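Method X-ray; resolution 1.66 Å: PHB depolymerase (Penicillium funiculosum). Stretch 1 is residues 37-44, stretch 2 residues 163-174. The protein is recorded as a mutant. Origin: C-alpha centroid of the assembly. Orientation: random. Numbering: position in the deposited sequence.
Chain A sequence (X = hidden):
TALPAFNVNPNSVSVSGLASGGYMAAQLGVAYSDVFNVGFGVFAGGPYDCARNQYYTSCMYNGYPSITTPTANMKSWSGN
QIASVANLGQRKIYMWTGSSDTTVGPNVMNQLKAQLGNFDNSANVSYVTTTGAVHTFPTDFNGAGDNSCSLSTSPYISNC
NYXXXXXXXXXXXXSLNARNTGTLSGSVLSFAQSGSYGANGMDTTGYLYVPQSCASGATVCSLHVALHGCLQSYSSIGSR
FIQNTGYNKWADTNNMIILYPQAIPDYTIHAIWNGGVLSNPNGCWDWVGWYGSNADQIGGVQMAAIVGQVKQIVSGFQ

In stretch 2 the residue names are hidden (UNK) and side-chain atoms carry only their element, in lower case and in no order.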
# COMPACT_ATOMS: atom_id res chain seq x y z
N ASN A 37 -11.49 0.54 -6.39
CA ASN A 37 -12.03 0.40 -7.74
C ASN A 37 -11.37 1.27 -8.80
O ASN A 37 -11.61 1.07 -9.99
CB ASN A 37 -13.54 0.65 -7.72
CG ASN A 37 -13.94 1.74 -6.76
OD1 ASN A 37 -13.39 2.84 -6.79
ND2 ASN A 37 -14.90 1.44 -5.89
N VAL A 38 -10.54 2.22 -8.39
CA VAL A 38 -9.78 2.98 -9.37
C VAL A 38 -8.50 2.22 -9.74
O VAL A 38 -8.13 2.14 -10.91
CB VAL A 38 -9.39 4.38 -8.84
CG1 VAL A 38 -8.69 5.17 -9.93
CG2 VAL A 38 -10.63 5.12 -8.37
N GLY A 39 -7.85 1.65 -8.73
CA GLY A 39 -6.65 0.88 -8.98
C GLY A 39 -5.73 0.88 -7.78
O GLY A 39 -6.15 1.23 -6.68
N PHE A 40 -4.48 0.47 -7.98
CA PHE A 40 -3.51 0.44 -6.90
C PHE A 40 -2.07 0.57 -7.37
O PHE A 40 -1.79 0.45 -8.56
CB PHE A 40 -3.67 -0.85 -6.08
CG PHE A 40 -3.58 -2.11 -6.89
CD1 PHE A 40 -4.69 -2.59 -7.59
CD2 PHE A 40 -2.39 -2.84 -6.95
CE1 PHE A 40 -4.61 -3.77 -8.33
CE2 PHE A 40 -2.31 -4.02 -7.68
CZ PHE A 40 -3.42 -4.49 -8.38
N GLY A 41 -1.18 0.85 -6.42
CA GLY A 41 0.23 1.00 -6.74
C GLY A 41 1.10 0.18 -5.80
O GLY A 41 0.79 0.03 -4.61
N VAL A 42 2.18 -0.37 -6.33
CA VAL A 42 3.08 -1.19 -5.53
C VAL A 42 4.53 -0.73 -5.71
O VAL A 42 5.05 -0.74 -6.83
CB VAL A 42 2.99 -2.68 -5.94
CG1 VAL A 42 3.94 -3.53 -5.10
CG2 VAL A 42 1.55 -3.17 -5.78
N PHE A 43 5.15 -0.30 -4.62
CA PHE A 43 6.57 0.05 -4.62
C PHE A 43 7.38 -1.09 -3.99
O PHE A 43 7.28 -1.33 -2.79
CB PHE A 43 6.83 1.32 -3.81
CG PHE A 43 6.14 2.55 -4.34
CD1 PHE A 43 4.84 2.86 -3.96
CD2 PHE A 43 6.82 3.43 -5.18
CE1 PHE A 43 4.21 4.02 -4.41
CE2 PHE A 43 6.20 4.60 -5.65
CZ PHE A 43 4.90 4.89 -5.26
N ALA A 44 8.17 -1.78 -4.81
CA ALA A 44 9.10 -2.79 -4.32
C ALA A 44 8.39 -3.83 -3.46
O ALA A 44 8.83 -4.16 -2.36
CB ALA A 44 10.22 -2.12 -3.51
N UNK A 163 9.82 11.46 -7.98
CA UNK A 163 8.62 11.67 -7.19
C UNK A 163 7.70 10.45 -7.32
O UNK A 163 6.81 10.43 -8.16
o UNK A 163 5.96 14.23 -7.22
c UNK A 163 7.90 12.93 -7.68
o UNK A 163 6.41 12.59 -5.83
c UNK A 163 6.67 13.27 -6.85
N UNK A 164 7.94 9.45 -6.48
CA UNK A 164 7.18 8.21 -6.57
C UNK A 164 5.71 8.38 -6.22
O UNK A 164 4.85 7.84 -6.90
N UNK A 165 5.44 9.12 -5.15
CA UNK A 165 4.06 9.34 -4.72
C UNK A 165 3.28 10.01 -5.84
O UNK A 165 2.16 9.60 -6.16
c UNK A 165 4.03 10.21 -3.46
N UNK A 166 3.87 11.03 -6.44
CA UNK A 166 3.22 11.74 -7.53
C UNK A 166 3.00 10.85 -8.74
O UNK A 166 1.95 10.90 -9.37
N UNK A 167 4.00 10.05 -9.08
CA UNK A 167 3.89 9.15 -10.22
C UNK A 167 2.73 8.18 -10.01
O UNK A 167 1.91 7.96 -10.90
c UNK A 167 5.19 8.38 -10.41
N UNK A 168 2.66 7.59 -8.81
CA UNK A 168 1.60 6.63 -8.50
C UNK A 168 0.22 7.27 -8.55
O UNK A 168 -0.70 6.73 -9.16
c UNK A 168 1.85 6.01 -7.13
N UNK A 169 0.07 8.42 -7.90
CA UNK A 169 -1.24 9.08 -7.85
C UNK A 169 -1.69 9.60 -9.21
O UNK A 169 -2.87 9.49 -9.56
c UNK A 169 -1.05 9.84 -5.37
c UNK A 169 -0.96 11.09 -4.51
c UNK A 169 -2.23 8.97 -4.94
c UNK A 169 -1.20 10.24 -6.84
N UNK A 170 -0.76 10.15 -9.98
CA UNK A 170 -1.09 10.60 -11.32
C UNK A 170 -1.44 9.42 -12.23
O UNK A 170 -2.32 9.54 -13.07
c UNK A 170 2.63 13.15 -11.82
c UNK A 170 0.18 12.81 -11.34
c UNK A 170 1.22 13.66 -12.06
c UNK A 170 0.06 11.41 -11.93
n UNK A 170 3.63 13.99 -12.54
N UNK A 171 -0.77 8.29 -12.05
CA UNK A 171 -1.11 7.14 -12.88
C UNK A 171 -2.50 6.61 -12.53
O UNK A 171 -3.30 6.30 -13.42
n UNK A 171 -1.19 3.00 -14.58
c UNK A 171 -0.23 4.95 -15.11
c UNK A 171 -0.98 3.70 -13.42
c UNK A 171 -0.10 6.00 -12.73
c UNK A 171 -0.74 3.75 -15.64
c UNK A 171 -0.21 4.42 -17.85
c UNK A 171 -0.40 4.90 -13.69
c UNK A 171 0.30 5.63 -17.35
c UNK A 171 -0.74 3.47 -17.01
c UNK A 171 0.30 5.91 -15.99
N UNK A 172 -2.78 6.51 -11.24
CA UNK A 172 -4.05 5.96 -10.78
C UNK A 172 -5.22 6.87 -11.13
O UNK A 172 -6.26 6.40 -11.60
c UNK A 172 -2.98 4.61 -8.96
c UNK A 172 -5.39 5.29 -8.76
c UNK A 172 -2.73 4.36 -7.49
c UNK A 172 -4.01 5.70 -9.26
N UNK A 173 -5.06 8.17 -10.90
CA UNK A 173 -6.17 9.11 -11.08
C UNK A 173 -6.16 9.87 -12.40
O UNK A 173 -7.12 10.57 -12.72
c UNK A 173 -6.65 9.46 -8.62
c UNK A 173 -6.22 10.10 -9.92
c UNK A 173 -8.00 9.32 -8.31
c UNK A 173 -7.46 8.15 -6.29
c UNK A 173 -6.11 8.28 -6.57
c UNK A 173 -5.71 8.94 -7.73
o UNK A 173 -7.86 7.49 -5.16
c UNK A 173 -8.41 8.67 -7.15
N UNK A 174 -5.08 9.73 -13.16
CA UNK A 174 -4.96 10.45 -14.41
C UNK A 174 -4.43 11.85 -14.17
O UNK A 174 -3.46 12.04 -13.44

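Position 163 carries two side-chain carbons, the second holding two oxygens, and touches nothing on stretch 1. A carboxylate on so short a stem is aspartate, D163. Its OD2 accepts from the backbone N of position 166 at 3.0 Å, with an N-H...O angle of 158°, which caps the helix that follows.

Position 164 has no side-chain atoms, so it is glycine, G164. An ideal CB here would lie 3.0 Å from F43 CE2, a tight fit; its O is 3.4 Å from F43 CZ, at the edge of the ring and near its plane.

Position 165 bears one carbon, directed away from the strand: alanine, A165. Position 166 has none and is glycine, G166; an ideal CB would clash with D163 OD1 at 2.4 Å. The single carbon of position 167 points sideways and makes no contact, giving alanine, A167.

Position 168 again shows one carbon, now directed toward the strand. It is alanine, A168, with its CB 3.7 Å from F43 CZ.

Position 169 has four carbons forked at the second, the pattern of leucine, L169, out of reach of stretch 1. Position 170 runs four carbons in a row to a nitrogen: lysine, K170, exposed. Position 171 has one carbon and then fused five- and six-membered rings holding eight carbons and one nitrogen, which only tryptophan, W171, provides; it too makes no contact.

Position 172 has four carbons forked at the first, with one arm two carbons long. That is isoleucine, I172, with chi1 m and chi2 t. Its CG2 is 3.5 Å from V38 CG1, and its CD1 is 3.8 Å from F40 C and 4.0 Å from G41 N.

Position 173 carries one carbon and a six-carbon ring bearing an oxygen: tyrosine, Y173. Its CB points sideways, but the ring comes nearer, CE2 lying 4.4 Å from V38 CG2. Position 174 lacks a side chain and leaves the helix with phi 84°; a CB would be jammed against the preceding carbonyl O, so it is glycine, G174.

The strand and helix run nearly antiparallel, at 157°, with axes 8.4 Å apart at closest approach. No hydrogen bond crosses between them, and 336 Å² is buried by packing. G39 and G41 leave the strand bare beneath I172, so CA atoms come within 6.0 Å for G39 and I172 and 6.1 Å for G41 and A168. V38, in the loop just before the strand, and F43, within it, supply the larger side-chain contacts of stretch 1, F43 reaching the small residues G164 and A168 while V38 meets I172 and Y173.

Stretch 2 (163-174) DGAGAALKWIYG
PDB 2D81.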